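Local coordinates for interferon-activable protein 202 (Mus musculus, PDB 4L5Q) that binds double-stranded DNA without sequence specificity and dampens innate immune signalling by preventing activation of the AIM2 inflammasome, at residues Y50-F55 and G79-N84; F130-K135 and D170-F175. All coordinates share one frame; numbering follows the deposited sequence.

Contact 1. Residues Y50-F55 and G79-N84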
ATOM      1  N   TYR A  50      -4.416   1.368  -9.123  1.00 21.46           N
ATOM      2  CA  TYR A  50      -3.488   2.162  -8.328  1.00 20.43           C
ATOM      3  C   TYR A  50      -3.498   1.691  -6.883  1.00 26.11           C
ATOM      4  O   TYR A  50      -4.549   1.308  -6.355  1.00 20.83           O
ATOM      5  CB  TYR A  50      -3.880   3.642  -8.335  1.00 26.20           C
ATOM      6  CG  TYR A  50      -4.001   4.299  -9.691  1.00 26.64           C
ATOM      7  CD1 TYR A  50      -5.201   4.271 -10.387  1.00 30.53           C
ATOM      8  CD2 TYR A  50      -2.933   4.989 -10.253  1.00 26.05           C
ATOM      9  CE1 TYR A  50      -5.330   4.885 -11.614  1.00 31.47           C
ATOM     10  CE2 TYR A  50      -3.054   5.607 -11.485  1.00 25.73           C
ATOM     11  CZ  TYR A  50      -4.257   5.551 -12.157  1.00 27.21           C
ATOM     12  OH  TYR A  50      -4.394   6.161 -13.383  1.00 38.12           O
ATOM     13  N   ARG A  51      -2.332   1.721  -6.241  1.00 26.09           N
ATOM     14  CA  ARG A  51      -2.270   1.605  -4.788  1.00 27.89           C
ATOM     15  C   ARG A  51      -2.646   2.974  -4.248  1.00 25.61           C
ATOM     16  O   ARG A  51      -2.269   3.999  -4.825  1.00 24.43           O
ATOM     17  CB  ARG A  51      -0.861   1.252  -4.314  1.00 23.13           C
ATOM     18  CG  ARG A  51      -0.226   0.057  -5.011  1.00 35.18           C
ATOM     19  CD  ARG A  51      -0.697  -1.271  -4.436  1.00 29.62           C
ATOM     20  NE  ARG A  51      -0.184  -2.393  -5.220  1.00 43.32           N
ATOM     21  CZ  ARG A  51      -0.741  -3.600  -5.251  1.00 44.10           C
ATOM     22  NH1 ARG A  51      -1.833  -3.848  -4.542  1.00 41.94           N
ATOM     23  NH2 ARG A  51      -0.210  -4.559  -5.996  1.00 45.75           N
ATOM     24  N   VAL A  52      -3.402   3.005  -3.157  1.00 19.47           N
ATOM     25  CA  VAL A  52      -3.838   4.279  -2.596  1.00 21.10           C
ATOM     26  C   VAL A  52      -3.499   4.362  -1.107  1.00 24.74           C
ATOM     27  O   VAL A  52      -3.624   3.373  -0.381  1.00 22.08           O
ATOM     28  CB  VAL A  52      -5.356   4.500  -2.815  1.00 25.56           C
ATOM     29  CG1 VAL A  52      -5.765   5.884  -2.353  1.00 20.36           C
ATOM     30  CG2 VAL A  52      -5.720   4.303  -4.291  1.00 19.46           C
ATOM     31  N   LYS A  53      -3.035   5.534  -0.673  1.00 18.69           N
ATOM     32  CA  LYS A  53      -2.842   5.822   0.748  1.00 23.01           C
ATOM     33  C   LYS A  53      -3.763   6.976   1.117  1.00 31.12           C
ATOM     34  O   LYS A  53      -3.629   8.076   0.576  1.00 26.83           O
ATOM     35  CB  LYS A  53      -1.390   6.219   1.043  1.00 19.15           C
ATOM     36  CG  LYS A  53      -0.365   5.100   0.855  1.00 18.12           C
ATOM     37  CD  LYS A  53       1.046   5.623   1.105  1.00 20.54           C
ATOM     38  CE  LYS A  53       2.090   4.519   0.953  1.00 19.99           C
ATOM     39  NZ  LYS A  53       3.485   5.036   1.113  1.00 19.75           N
ATOM     40  N   VAL A  54      -4.707   6.738   2.021  1.00 24.20           N
ATOM     41  CA  VAL A  54      -5.609   7.812   2.425  1.00 22.57           C
ATOM     42  C   VAL A  54      -5.432   8.184   3.890  1.00 25.89           C
ATOM     43  O   VAL A  54      -5.464   7.330   4.785  1.00 22.85           O
ATOM     44  CB  VAL A  54      -7.087   7.539   2.028  1.00 30.54           C
ATOM     45  CG1 VAL A  54      -7.250   6.131   1.520  1.00 22.98           C
ATOM     46  CG2 VAL A  54      -8.051   7.868   3.165  1.00 22.31           C
ATOM     47  N   PHE A  55      -5.209   9.473   4.111  1.00 22.80           N
ATOM     48  CA  PHE A  55      -4.827   9.975   5.418  1.00 29.43           C
ATOM     49  C   PHE A  55      -5.986  10.656   6.141  1.00 26.35           C
ATOM     50  O   PHE A  55      -5.864  11.000   7.315  1.00 26.71           O
ATOM     51  CB  PHE A  55      -3.626  10.913   5.274  1.00 25.66           C
ATOM     52  CG  PHE A  55      -2.417  10.246   4.675  1.00 26.70           C
ATOM     53  CD1 PHE A  55      -1.591   9.447   5.458  1.00 30.09           C
ATOM     54  CD2 PHE A  55      -2.118  10.397   3.324  1.00 24.26           C
ATOM     55  CE1 PHE A  55      -0.479   8.813   4.905  1.00 26.31           C
ATOM     56  CE2 PHE A  55      -1.008   9.769   2.761  1.00 28.83           C
ATOM     57  CZ  PHE A  55      -0.188   8.976   3.555  1.00 25.88           C
ATOM     58  N   GLY A  79       3.425   7.077  -8.694  1.00 30.14           N
ATOM     59  CA  GLY A  79       2.446   6.075  -9.081  1.00 24.61           C
ATOM     60  C   GLY A  79       1.495   5.703  -7.963  1.00 28.75           C
ATOM     61  O   GLY A  79       0.447   5.090  -8.191  1.00 27.51           O
ATOM     62  N   ILE A  80       1.865   6.064  -6.741  1.00 25.69           N
ATOM     63  CA  ILE A  80       0.998   5.816  -5.599  1.00 28.90           C
ATOM     64  C   ILE A  80       0.140   7.037  -5.282  1.00 28.20           C
ATOM     65  O   ILE A  80       0.650   8.140  -5.073  1.00 26.23           O
ATOM     66  CB  ILE A  80       1.799   5.368  -4.366  1.00 31.48           C
ATOM     67  CG1 ILE A  80       2.571   4.084  -4.704  1.00 28.35           C
ATOM     68  CG2 ILE A  80       0.875   5.178  -3.161  1.00 25.75           C
ATOM     69  CD1 ILE A  80       2.800   3.161  -3.532  1.00 29.78           C
ATOM     70  N   LEU A  81      -1.172   6.823  -5.263  1.00 28.91           N
ATOM     71  CA  LEU A  81      -2.132   7.894  -5.010  1.00 25.18           C
ATOM     72  C   LEU A  81      -2.212   8.199  -3.520  1.00 30.47           C
ATOM     73  O   LEU A  81      -2.409   7.299  -2.701  1.00 30.19           O
ATOM     74  CB  LEU A  81      -3.513   7.504  -5.551  1.00 23.60           C
ATOM     75  CG  LEU A  81      -3.849   7.827  -7.009  1.00 27.95           C
ATOM     76  CD1 LEU A  81      -2.655   7.662  -7.922  1.00 26.86           C
ATOM     77  CD2 LEU A  81      -5.002   6.974  -7.493  1.00 24.14           C
ATOM     78  N   GLU A  82      -2.043   9.470  -3.169  1.00 26.31           N
ATOM     79  CA  GLU A  82      -2.109   9.885  -1.773  1.00 24.37           C
ATOM     80  C   GLU A  82      -3.216  10.915  -1.591  1.00 23.95           C
ATOM     81  O   GLU A  82      -3.314  11.883  -2.348  1.00 19.76           O
ATOM     82  CB  GLU A  82      -0.755  10.430  -1.299  1.00 21.68           C
ATOM     83  CG  GLU A  82       0.335   9.361  -1.207  1.00 22.09           C
ATOM     84  CD  GLU A  82       1.662   9.915  -0.730  1.00 30.34           C
ATOM     85  OE1 GLU A  82       1.766  11.148  -0.560  1.00 32.65           O
ATOM     86  OE2 GLU A  82       2.603   9.115  -0.526  1.00 30.71           O
ATOM     87  N   ILE A  83      -4.056  10.688  -0.587  1.00 18.47           N
ATOM     88  CA  ILE A  83      -5.260  11.483  -0.407  1.00 20.76           C
ATOM     89  C   ILE A  83      -5.332  12.048   1.005  1.00 28.16           C
ATOM     90  O   ILE A  83      -5.336  11.294   1.983  1.00 27.08           O
ATOM     91  CB  ILE A  83      -6.514  10.630  -0.664  1.00 24.57           C
ATOM     92  CG1 ILE A  83      -6.476  10.033  -2.070  1.00 23.60           C
ATOM     93  CG2 ILE A  83      -7.778  11.453  -0.469  1.00 20.67           C
ATOM     94  CD1 ILE A  83      -7.653   9.129  -2.379  1.00 25.70           C
ATOM     95  N   ASN A  84      -5.379  13.374   1.112  1.00 20.83           N
ATOM     96  CA  ASN A  84      -5.602  14.021   2.405  1.00 28.09           C
ATOM     97  C   ASN A  84      -6.838  14.923   2.403  1.00 28.78           C
ATOM     98  O   ASN A  84      -7.736  14.752   1.577  1.00 25.26           O
ATOM     99  CB  ASN A  84      -4.359  14.797   2.868  1.00 30.42           C
ATOM    100  CG  ASN A  84      -3.987  15.945   1.929  1.00 31.29           C
ATOM    101  OD1 ASN A  84      -4.693  16.234   0.962  1.00 28.29           O
ATOM    102  ND2 ASN A  84      -2.875  16.609   2.223  1.00 25.38           N
TER
HETATM  103  O   HOH W   1       0.131   2.579  -7.859  1.00 33.59           O
HETATM  104  O   HOH W   2       3.521   6.664  -1.077  1.00 21.80           O
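Leu81 sets both of its methyl groups against Tyr50, CD1 lying 3.6 Å from Tyr50 CD2 while CD2 sits beside Tyr50 CB and CG, both methyls on one side of the ring plane, near the CB end of the ring. The aromatic group reaches this place because its CG stands beside the backbone N (chi1 -56°). Gly79 O approaches the same ring at its edge, in plane. Were Tyr50 replaced by an alanine, both Leu81 methyls would probably lose their aromatic partner and a gap open at the start of the strand pair. Farther along the same face, Val52 CG1 meets Ile83 CD1 at 3.8 Å and Val54 packs its CB against that of Ile83; Phe63, Ile71 and Tyr74 add to this apolar layer.

On the other face Lys53 and Glu82 run side by side, both extended beyond CG. Their charged atoms, Lys53 NZ and Glu82 OE2, stay 4.5 Å apart, and a water bridges them, accepting from NZ and donating to OE2. Each end is gripped further: Lys53 NZ bonds to His193 ND1 and Ser176 OG, and Glu82 OE2 to Ser8 OG. The Phe55 ring stands nearly perpendicular to the Glu82 carboxylate plane, its CE2 edge 4.1 Å from Glu82 CB.

Four backbone hydrogen bonds hold the strands together, among them Lys53 N to Leu81 O at 2.8 Å and Phe55 N to Ile83 O, the latter almost straight at 175°. A second water links Arg51 N to Gly79 O where the pair begins. With strand 39-44 bonded to the far edge of 50-54, the parallel pairing of the third and fifth strands, 49-54 and 80-83, is the one characteristic of an OB-fold barrel, here the first of the tandem OB folds of HIN-200 domain 1.

Contact 2. Residues F130-K135 and D170-F175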
ATOM      1  N   PHE A 130       3.094 -13.089   1.135  1.00 24.75           N
ATOM      2  CA  PHE A 130       4.281 -13.944   1.162  1.00 21.98           C
ATOM      3  C   PHE A 130       4.255 -14.917   2.338  1.00 28.36           C
ATOM      4  O   PHE A 130       3.713 -14.606   3.403  1.00 27.50           O
ATOM      5  CB  PHE A 130       5.548 -13.090   1.249  1.00 22.28           C
ATOM      6  CG  PHE A 130       5.616 -11.997   0.223  1.00 27.47           C
ATOM      7  CD1 PHE A 130       6.157 -12.238  -1.033  1.00 24.76           C
ATOM      8  CD2 PHE A 130       5.136 -10.726   0.512  1.00 23.02           C
ATOM      9  CE1 PHE A 130       6.220 -11.230  -1.989  1.00 25.94           C
ATOM     10  CE2 PHE A 130       5.197  -9.707  -0.438  1.00 27.50           C
ATOM     11  CZ  PHE A 130       5.739  -9.961  -1.690  1.00 27.30           C
ATOM     12  N   ALA A 131       4.852 -16.090   2.150  1.00 26.67           N
ATOM     13  CA  ALA A 131       4.977 -17.061   3.235  1.00 27.73           C
ATOM     14  C   ALA A 131       6.187 -16.729   4.099  1.00 27.43           C
ATOM     15  O   ALA A 131       7.217 -16.298   3.584  1.00 27.45           O
ATOM     16  CB  ALA A 131       5.098 -18.475   2.673  1.00 20.77           C
ATOM     17  N   VAL A 132       6.070 -16.934   5.408  1.00 25.02           N
ATOM     18  CA  VAL A 132       7.199 -16.717   6.313  1.00 32.07           C
ATOM     19  C   VAL A 132       8.051 -17.977   6.451  1.00 34.74           C
ATOM     20  O   VAL A 132       7.552 -19.019   6.880  1.00 33.32           O
ATOM     21  CB  VAL A 132       6.722 -16.299   7.713  1.00 36.37           C
ATOM     22  CG1 VAL A 132       7.907 -16.146   8.649  1.00 33.85           C
ATOM     23  CG2 VAL A 132       5.933 -15.014   7.640  1.00 34.77           C
ATOM     24  N   GLU A 133       9.331 -17.886   6.094  1.00 33.49           N
ATOM     25  CA  GLU A 133      10.244 -19.016   6.260  1.00 42.18           C
ATOM     26  C   GLU A 133      10.787 -19.051   7.684  1.00 42.24           C
ATOM     27  O   GLU A 133      10.908 -20.119   8.292  1.00 45.88           O
ATOM     28  CB  GLU A 133      11.399 -18.950   5.251  1.00 34.67           C
ATOM     29  CG  GLU A 133      12.433 -20.062   5.422  1.00 39.62           C
ATOM     30  CD  GLU A 133      13.469 -20.091   4.309  1.00 54.49           C
ATOM     31  OE1 GLU A 133      13.082 -19.961   3.128  1.00 53.48           O
ATOM     32  OE2 GLU A 133      14.669 -20.250   4.617  1.00 62.11           O
ATOM     33  N   LYS A 134      11.119 -17.874   8.206  1.00 35.61           N
ATOM     34  CA  LYS A 134      11.584 -17.752   9.582  1.00 38.55           C
ATOM     35  C   LYS A 134      11.515 -16.305  10.038  1.00 43.71           C
ATOM     36  O   LYS A 134      11.260 -15.397   9.242  1.00 36.81           O
ATOM     37  CB  LYS A 134      13.011 -18.292   9.736  1.00 47.17           C
ATOM     38  CG  LYS A 134      14.102 -17.316   9.339  1.00 44.62           C
ATOM     39  CD  LYS A 134      15.133 -17.979   8.434  1.00 55.28           C
ATOM     40  CE  LYS A 134      15.836 -19.137   9.120  1.00 58.90           C
ATOM     41  NZ  LYS A 134      16.827 -19.790   8.218  1.00 66.01           N
ATOM     42  N   LYS A 135      11.744 -16.098  11.330  1.00 47.75           N
ATOM     43  CA  LYS A 135      11.689 -14.765  11.905  1.00 44.64           C
ATOM     44  C   LYS A 135      12.626 -14.663  13.095  1.00 44.14           C
ATOM     45  O   LYS A 135      12.840 -15.638  13.820  1.00 47.04           O
ATOM     46  CB  LYS A 135      10.264 -14.428  12.342  1.00 44.84           C
ATOM     47  CG  LYS A 135       9.722 -15.345  13.416  1.00 52.53           C
ATOM     48  CD  LYS A 135       8.325 -14.933  13.850  1.00 56.00           C
ATOM     49  CE  LYS A 135       8.303 -13.542  14.458  1.00 47.55           C
ATOM     50  NZ  LYS A 135       6.927 -13.138  14.875  1.00 49.83           N
ATOM     51  N   ASP A 170       3.095 -19.003   8.391  1.00 31.58           N
ATOM     52  CA  ASP A 170       1.991 -18.080   8.146  1.00 31.62           C
ATOM     53  C   ASP A 170       2.239 -17.283   6.875  1.00 29.11           C
ATOM     54  O   ASP A 170       3.384 -17.120   6.449  1.00 29.28           O
ATOM     55  CB  ASP A 170       1.819 -17.105   9.314  1.00 31.99           C
ATOM     56  CG  ASP A 170       1.379 -17.789  10.592  1.00 39.45           C
ATOM     57  OD1 ASP A 170       0.739 -18.859  10.508  1.00 36.78           O
ATOM     58  OD2 ASP A 170       1.667 -17.243  11.683  1.00 33.39           O
ATOM     59  N   LYS A 171       1.168 -16.783   6.272  1.00 34.21           N
ATOM     60  CA  LYS A 171       1.296 -15.892   5.125  1.00 34.14           C
ATOM     61  C   LYS A 171       1.010 -14.455   5.550  1.00 39.81           C
ATOM     62  O   LYS A 171       0.011 -14.176   6.220  1.00 32.25           O
ATOM     63  CB  LYS A 171       0.371 -16.322   3.984  1.00 33.67           C
ATOM     64  CG  LYS A 171       0.664 -17.724   3.475  1.00 38.03           C
ATOM     65  CD  LYS A 171       0.561 -17.816   1.955  1.00 50.90           C
ATOM     66  CE  LYS A 171      -0.853 -17.542   1.466  1.00 56.76           C
ATOM     67  NZ  LYS A 171      -0.998 -17.794   0.003  1.00 63.08           N
ATOM     68  N   LEU A 172       1.913 -13.552   5.180  1.00 31.83           N
ATOM     69  CA  LEU A 172       1.789 -12.145   5.539  1.00 26.97           C
ATOM     70  C   LEU A 172       1.285 -11.348   4.358  1.00 31.92           C
ATOM     71  O   LEU A 172       1.701 -11.580   3.220  1.00 29.72           O
ATOM     72  CB  LEU A 172       3.152 -11.578   5.938  1.00 31.85           C
ATOM     73  CG  LEU A 172       3.837 -12.214   7.137  1.00 37.73           C
ATOM     74  CD1 LEU A 172       4.981 -11.353   7.652  1.00 36.25           C
ATOM     75  CD2 LEU A 172       2.806 -12.445   8.207  1.00 35.12           C
ATOM     76  N   GLN A 173       0.397 -10.400   4.618  1.00 30.24           N
ATOM     77  CA  GLN A 173       0.093  -9.402   3.608  1.00 34.12           C
ATOM     78  C   GLN A 173       0.841  -8.120   3.952  1.00 27.36           C
ATOM     79  O   GLN A 173       0.565  -7.487   4.972  1.00 28.40           O
ATOM     80  CB  GLN A 173      -1.411  -9.157   3.500  1.00 36.42           C
ATOM     81  CG  GLN A 173      -1.784  -8.368   2.252  1.00 39.15           C
ATOM     82  CD  GLN A 173      -3.272  -8.346   1.992  1.00 41.58           C
ATOM     83  OE1 GLN A 173      -4.067  -8.805   2.814  1.00 42.42           O
ATOM     84  NE2 GLN A 173      -3.660  -7.811   0.840  1.00 44.28           N
ATOM     85  N   LEU A 174       1.805  -7.758   3.108  1.00 26.12           N
ATOM     86  CA  LEU A 174       2.629  -6.573   3.332  1.00 22.49           C
ATOM     87  C   LEU A 174       2.088  -5.385   2.540  1.00 25.45           C
ATOM     88  O   LEU A 174       1.625  -5.537   1.404  1.00 24.43           O
ATOM     89  CB  LEU A 174       4.087  -6.847   2.941  1.00 22.80           C
ATOM     90  CG  LEU A 174       4.764  -8.089   3.533  1.00 28.04           C
ATOM     91  CD1 LEU A 174       6.195  -8.226   3.028  1.00 31.15           C
ATOM     92  CD2 LEU A 174       4.737  -8.057   5.050  1.00 30.44           C
ATOM     93  N   PHE A 175       2.135  -4.203   3.148  1.00 24.79           N
ATOM     94  CA  PHE A 175       1.710  -2.983   2.475  1.00 22.67           C
ATOM     95  C   PHE A 175       2.810  -1.940   2.589  1.00 27.75           C
ATOM     96  O   PHE A 175       3.323  -1.696   3.681  1.00 23.24           O
ATOM     97  CB  PHE A 175       0.433  -2.427   3.114  1.00 23.70           C
ATOM     98  CG  PHE A 175      -0.799  -3.264   2.871  1.00 23.77           C
ATOM     99  CD1 PHE A 175      -1.076  -4.365   3.668  1.00 25.48           C
ATOM    100  CD2 PHE A 175      -1.694  -2.930   1.858  1.00 22.03           C
ATOM    101  CE1 PHE A 175      -2.218  -5.132   3.456  1.00 25.60           C
ATOM    102  CE2 PHE A 175      -2.836  -3.690   1.635  1.00 24.65           C
ATOM    103  CZ  PHE A 175      -3.099  -4.795   2.438  1.00 22.86           C
TER
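Phe130 O accepts the shortest polar bond between the two strands, from Leu172 N at 2.7 Å, and Lys171 CA adds a CA-H...O contact to the same oxygen. The reciprocal bond, Phe130 N to Leu172 O, makes these residues a hydrogen-bonded antiparallel pair in the second OB fold of HIN-200 domain 1. Val132 N continues the ladder to Asp170 O at 2.9 Å, past the non-hydrogen-bonded pair Ala131 and Lys171. Over these short segments the strand directions differ by 124°, well short of 180°, so the chains diverge beyond this brief register, as in a strongly curled barrel sheet.

Phe130 and Leu174 cross at about a right angle, Leu174 CD1 coming obliquely to the ring 3.7 Å from Phe130 CD2. Ile146 and Thr111 also touch this phenylalanine, while Ile196 lies against both Leu172 and Leu174, extending the apolar layer to strands 141-147 and 195-197. Past the pairing, Glu133 and Lys134 both face Lys145 in a classic beta bulge on the neighbouring strand pair, and Glu133 forms a salt bridge with that lysine. Asp170 turns its carboxylate to Glu167 N.

Val132 has its CG1 anti to the backbone N (chi1 177°), which leaves CG2 beside that N and directed at the opposite strand; this methyl lies 3.5 Å from Leu172 CG and equally close to Asp170 O.

How the contacts relate
The two contacts come in series along the chain, contact 1 closing before contact 2 opens, and they belong to separate curled sheets. Contact 1 pairs strands 49-54 and 80-83 in parallel in the first barrel; contact 2 joins strands 125-138 and 171-180 in antiparallel fashion in the second. Helices 102-108 and 114-117 lie between the two barrels in sequence. The contact centres are 24 Å apart and the nearest atoms about 6 Å, without touching. The barrels nevertheless meet: Leu125 and Tyr127, on the strand that later carries contact 2, touch side chains of contact 1. Together they form the tandem OB folds of HIN-200 domain 1, which binds double-stranded DNA.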